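Long-range contacts in gamma-glutamyltranspeptidase (Streptomyces lincolnensis, PDB 6J3A), which probably acts on gamma-glutamyl bonds as an LmbA-like member of the gamma-glutamyltranspeptidase family, in the N-terminal nucleophile (Ntn) hydrolase clan: residues 74-79 and 254-259; 539-544 and 551-556. One frame throughout, in Å; residues are numbered along the deposited sequence.

Contact 1. Residues 74-79 and 254-259; sequences VLCGQG and SATYEA
V74, L75 and C76 pair with E258, Y257 and T256 as neighbouring antiparallel strands, their short axes 142° apart in direction. The evidence is a ladder of four backbone hydrogen bonds. V74 N gives to E258 O at 2.8 Å, and E258 N returns to V74 O. C76 N reaches T256 O at 2.6 Å, while the bond from T256 N to C76 O is longer. L75 and Y257 form the non-hydrogen-bonded pair between them.

Apolar contact gathers on the face of L75 and Y257. CG of L75 stands anti to its backbone N (chi1 175°), and the next torsion (chi2 45°) puts CD1 over one face of the Y257 ring, a CH-pi contact at 4.1 Å from the centroid and displaced toward the rim. L75 CD1 also touches A255 CB (4.1 Å), and L117 of helix 111-122 packs on both L75 and A255. The Y257 hydroxyl bonds to D121 of the same helix; an alanine in place of Y257 would probably leave the D121 carboxylate without this partner and open a gap beside L75 CD1.

On the other face the touches between the strands are slight, V74 CB to E258 CB at 4.1 Å and C76 CB to T256 OG1 at 3.8 Å. The polar partners of E258 lie outside the pair: its carboxylate, at the end of a chain extended beyond CG, meets R478 in a salt bridge and W276 NE1 in a hydrogen bond.

The chemistry thus differs by face: leucine and tyrosine couple one to a helix, while outside partners of a glutamate tie the other to loops.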
loop_
_atom_site.group_PDB
_atom_site.type_symbol
_atom_site.label_atom_id
_atom_site.label_comp_id
_atom_site.label_asym_id
_atom_site.label_seq_id
_atom_site.Cartn_x
_atom_site.Cartn_y
_atom_site.Cartn_z
ATOM N N VAL A 74 -21.806 -5.901 18.714
ATOM C CA VAL A 74 -21.894 -4.510 18.237
ATOM C C VAL A 74 -21.698 -3.565 19.418
ATOM O O VAL A 74 -22.289 -3.768 20.474
ATOM C CB VAL A 74 -23.273 -4.209 17.596
ATOM C CG1 VAL A 74 -23.468 -2.721 17.339
ATOM C CG2 VAL A 74 -23.439 -4.957 16.288
ATOM N N LEU A 75 -20.881 -2.533 19.216
ATOM C CA LEU A 75 -20.686 -1.463 20.192
ATOM C C LEU A 75 -21.245 -0.179 19.592
ATOM O O LEU A 75 -20.664 0.393 18.671
ATOM C CB LEU A 75 -19.213 -1.323 20.583
ATOM C CG LEU A 75 -18.821 -0.161 21.503
ATOM C CD1 LEU A 75 -19.762 0.022 22.684
ATOM C CD2 LEU A 75 -17.406 -0.368 22.006
ATOM N N CYS A 76 -22.393 0.242 20.116
ATOM C CA CYS A 76 -23.124 1.375 19.595
ATOM C C CYS A 76 -22.555 2.673 20.122
ATOM O O CYS A 76 -22.680 2.985 21.311
ATOM C CB CYS A 76 -24.601 1.301 19.966
ATOM S SG CYS A 76 -25.516 2.766 19.413
ATOM N N GLY A 77 -21.951 3.427 19.209
ATOM C CA GLY A 77 -21.496 4.783 19.484
ATOM C C GLY A 77 -22.245 5.807 18.659
ATOM O O GLY A 77 -21.708 6.869 18.362
ATOM N N GLN A 78 -23.464 5.471 18.245
ATOM C CA GLN A 78 -24.370 6.435 17.651
ATOM C C GLN A 78 -25.176 7.100 18.759
ATOM O O GLN A 78 -25.911 6.440 19.489
ATOM C CB GLN A 78 -25.302 5.758 16.669
ATOM C CG GLN A 78 -26.384 6.673 16.121
ATOM C CD GLN A 78 -25.803 7.827 15.346
ATOM O OE1 GLN A 78 -25.256 7.640 14.255
ATOM N NE2 GLN A 78 -25.902 9.034 15.912
ATOM N N GLY A 79 -25.024 8.413 18.876
ATOM C CA GLY A 79 -25.700 9.153 19.921
ATOM C C GLY A 79 -27.157 9.417 19.606
ATOM O O GLY A 79 -27.619 9.206 18.474
ATOM N N SER A 254 -24.283 7.029 27.423
ATOM C CA SER A 254 -23.127 6.161 27.280
ATOM C C SER A 254 -23.317 5.349 26.021
ATOM O O SER A 254 -24.446 5.092 25.588
ATOM C CB SER A 254 -23.025 5.189 28.456
ATOM O OG SER A 254 -22.671 5.857 29.648
ATOM N N ALA A 255 -22.203 4.921 25.447
ATOM C CA ALA A 255 -22.234 3.932 24.384
ATOM C C ALA A 255 -22.664 2.601 24.997
ATOM O O ALA A 255 -22.381 2.323 26.174
ATOM C CB ALA A 255 -20.867 3.817 23.748
ATOM N N THR A 256 -23.370 1.802 24.205
ATOM C CA THR A 256 -23.893 0.510 24.659
ATOM C C THR A 256 -23.499 -0.611 23.716
ATOM O O THR A 256 -23.122 -0.352 22.571
ATOM C CB THR A 256 -25.425 0.524 24.750
ATOM O OG1 THR A 256 -25.973 0.997 23.515
ATOM C CG2 THR A 256 -25.868 1.423 25.877
ATOM N N TYR A 257 -23.618 -1.847 24.208
ATOM C CA TYR A 257 -23.343 -3.063 23.433
ATOM C C TYR A 257 -24.642 -3.704 22.944
ATOM O O TYR A 257 -25.678 -3.571 23.582
ATOM C CB TYR A 257 -22.589 -4.085 24.274
ATOM C CG TYR A 257 -21.117 -3.802 24.500
ATOM C CD1 TYR A 257 -20.182 -3.926 23.464
ATOM C CD2 TYR A 257 -20.643 -3.459 25.770
ATOM C CE1 TYR A 257 -18.825 -3.692 23.687
ATOM C CE2 TYR A 257 -19.293 -3.221 25.999
ATOM C CZ TYR A 257 -18.386 -3.343 24.961
ATOM O OH TYR A 257 -17.048 -3.107 25.185
ATOM N N GLU A 258 -24.572 -4.410 21.816
ATOM C CA GLU A 258 -25.734 -5.092 21.227
ATOM C C GLU A 258 -25.349 -6.350 20.481
ATOM O O GLU A 258 -24.208 -6.517 20.062
ATOM C CB GLU A 258 -26.455 -4.177 20.253
ATOM C CG GLU A 258 -27.229 -3.100 20.957
ATOM C CD GLU A 258 -27.820 -2.084 20.024
ATOM O OE1 GLU A 258 -27.912 -2.350 18.799
ATOM O OE2 GLU A 258 -28.210 -1.017 20.548
ATOM N N ALA A 259 -26.321 -7.236 20.320
ATOM C CA ALA A 259 -26.180 -8.343 19.407
ATOM C C ALA A 259 -26.252 -7.720 18.023
ATOM O O ALA A 259 -26.974 -6.739 17.833
ATOM C CB ALA A 259 -27.309 -9.346 19.594
#

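Contact 2. Residues 539-544 and 551-556; sequences HNDSFP and GMRPGS
S542 takes an unusual part in the turn across the contact: its OG accepts a hydrogen bond from the backbone N of G555, 3.1 Å away, inside the type II turn R553-S556. That turn has proline and glycine at its two central positions, and G555 has the positive phi (63°) that favours glycine. OG is anti to the backbone N of S542 (chi1 -169°), which directs it at the turn.

The backbone of the same serine is held as well, because N540 OD1 accepts a hydrogen bond from S542 N in the carbonyl plane, on a lone pair, at 3.0 Å, forming an Asx turn. S542 is also the centre of an inverse gamma turn.

Two backbone bonds frame D541: its N gives to S556 O at 2.9 Å, and its O accepts a hydrogen bond from R553 N at 3.0 Å. The D541 and R553 side chains run side by side, joined by a salt bridge. R553 NH1 meets D541 OD2 (2.8 Å) on its anti side but out of the carboxylate plane, in a bent bond, with the carboxylate and guanidinium planes 56° apart. S556 OG lies over one guanidinium face, toward the rim. Farther on, M552 SD packs against P544 CD at 4.3 Å.

Strands 538-540 and 556-560 are antiparallel neighbours, and this is the long irregular connection of their beta hairpin.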
loop_
_atom_site.group_PDB
_atom_site.type_symbol
_atom_site.label_atom_id
_atom_site.label_comp_id
_atom_site.label_asym_id
_atom_site.label_seq_id
_atom_site.Cartn_x
_atom_site.Cartn_y
_atom_site.Cartn_z
ATOM N N HIS A 539 -24.066 2.232 -7.956
ATOM C CA HIS A 539 -25.128 2.480 -6.964
ATOM C C HIS A 539 -26.350 3.043 -7.648
ATOM O O HIS A 539 -26.246 3.550 -8.762
ATOM C CB HIS A 539 -24.668 3.465 -5.885
ATOM C CG HIS A 539 -24.561 4.888 -6.354
ATOM N ND1 HIS A 539 -25.477 5.859 -6.012
ATOM C CD2 HIS A 539 -23.636 5.504 -7.123
ATOM C CE1 HIS A 539 -25.115 7.009 -6.551
ATOM N NE2 HIS A 539 -24.003 6.821 -7.234
ATOM N N ASN A 540 -27.495 2.965 -6.973
ATOM C CA ASN A 540 -28.699 3.696 -7.396
ATOM C C ASN A 540 -29.072 4.785 -6.392
ATOM O O ASN A 540 -28.605 4.768 -5.249
ATOM C CB ASN A 540 -29.871 2.734 -7.651
ATOM C CG ASN A 540 -30.579 2.295 -6.380
ATOM O OD1 ASN A 540 -31.394 3.031 -5.826
ATOM N ND2 ASN A 540 -30.306 1.075 -5.941
ATOM N N ASP A 541 -29.915 5.718 -6.837
ATOM C CA ASP A 541 -30.434 6.804 -5.981
ATOM C C ASP A 541 -31.964 6.880 -6.024
ATOM O O ASP A 541 -32.546 7.949 -5.807
ATOM C CB ASP A 541 -29.852 8.168 -6.396
ATOM C CG ASP A 541 -28.393 8.336 -6.025
ATOM O OD1 ASP A 541 -28.008 8.093 -4.855
ATOM O OD2 ASP A 541 -27.641 8.755 -6.922
ATOM N N SER A 542 -32.615 5.745 -6.268
ATOM C CA SER A 542 -34.075 5.697 -6.397
ATOM C C SER A 542 -34.749 5.399 -5.053
ATOM O O SER A 542 -35.404 4.383 -4.870
ATOM C CB SER A 542 -34.486 4.693 -7.473
ATOM O OG SER A 542 -35.856 4.831 -7.779
ATOM N N PHE A 543 -34.590 6.344 -4.137
ATOM C CA PHE A 543 -35.141 6.294 -2.776
ATOM C C PHE A 543 -34.808 7.644 -2.122
ATOM O O PHE A 543 -33.879 8.317 -2.576
ATOM C CB PHE A 543 -34.501 5.156 -1.974
ATOM C CG PHE A 543 -33.003 5.189 -1.991
ATOM C CD1 PHE A 543 -32.306 6.066 -1.160
ATOM C CD2 PHE A 543 -32.287 4.375 -2.860
ATOM C CE1 PHE A 543 -30.926 6.132 -1.194
ATOM C CE2 PHE A 543 -30.905 4.424 -2.888
ATOM C CZ PHE A 543 -30.222 5.305 -2.056
ATOM N N PRO A 544 -35.538 8.053 -1.066
ATOM C CA PRO A 544 -35.195 9.324 -0.404
ATOM C C PRO A 544 -33.857 9.273 0.336
ATOM O O PRO A 544 -33.657 8.403 1.198
ATOM C CB PRO A 544 -36.342 9.530 0.593
ATOM C CG PRO A 544 -36.940 8.189 0.778
ATOM C CD PRO A 544 -36.774 7.471 -0.523
ATOM N N GLY A 551 -33.838 14.650 -1.191
ATOM C CA GLY A 551 -34.515 14.247 -2.420
ATOM C C GLY A 551 -34.335 12.765 -2.780
ATOM O O GLY A 551 -33.589 12.025 -2.131
ATOM N N MET A 552 -35.075 12.326 -3.791
ATOM C CA MET A 552 -34.809 11.057 -4.483
ATOM C C MET A 552 -34.737 11.259 -5.995
ATOM O O MET A 552 -35.290 12.224 -6.523
ATOM C CB MET A 552 -35.867 10.011 -4.114
ATOM C CG MET A 552 -37.031 9.790 -5.065
ATOM S SD MET A 552 -38.135 8.511 -4.418
ATOM C CE MET A 552 -38.126 7.346 -5.778
ATOM N N ARG A 553 -34.042 10.355 -6.679
ATOM C CA ARG A 553 -33.905 10.420 -8.136
ATOM C C ARG A 553 -34.476 9.140 -8.740
ATOM O O ARG A 553 -33.796 8.115 -8.760
ATOM C CB ARG A 553 -32.443 10.619 -8.525
ATOM C CG ARG A 553 -31.842 11.919 -7.996
ATOM C CD ARG A 553 -30.327 11.845 -7.809
ATOM N NE ARG A 553 -29.555 12.343 -8.968
ATOM C CZ ARG A 553 -28.449 11.783 -9.493
ATOM N NH1 ARG A 553 -27.935 10.644 -9.017
ATOM N NH2 ARG A 553 -27.848 12.360 -10.537
ATOM N N PRO A 554 -35.742 9.186 -9.205
ATOM C CA PRO A 554 -36.407 7.973 -9.679
ATOM C C PRO A 554 -35.684 7.282 -10.827
ATOM O O PRO A 554 -35.282 7.939 -11.786
ATOM C CB PRO A 554 -37.778 8.480 -10.146
ATOM C CG PRO A 554 -38.023 9.703 -9.346
ATOM C CD PRO A 554 -36.674 10.334 -9.175
ATOM N N GLY A 555 -35.521 5.966 -10.697
ATOM C CA GLY A 555 -34.862 5.128 -11.702
ATOM C C GLY A 555 -33.393 5.410 -11.995
ATOM O O GLY A 555 -32.869 4.940 -13.008
ATOM N N SER A 556 -32.720 6.145 -11.108
ATOM C CA SER A 556 -31.367 6.639 -11.364
ATOM C C SER A 556 -30.310 5.687 -10.847
ATOM O O SER A 556 -30.282 5.367 -9.659
ATOM C CB SER A 556 -31.150 8.001 -10.719
ATOM O OG SER A 556 -29.895 8.535 -11.105
#

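In the fold
Contact 1 closes before contact 2 begins along the chain, and the two sites do not touch: their centres lie 30 Å apart and their nearest atoms about 16 Å. They share no sheet. Contact 1 joins strands 73-77 and 256-265, within the antiparallel strands expected of an Ntn-hydrolase core, across a largely helical 174-residue excursion. Contact 2 is local, bridging six residues beside the small mixed sheet of 538-540, 556-560 and 577-581. Between them lies the unmodelled segment 384-420. Relatives are cut autocatalytically into two subunits; if the cut falls near the end of this segment, as the family would suggest, contact 1 would belong to the larger and contact 2 to the smaller subunit.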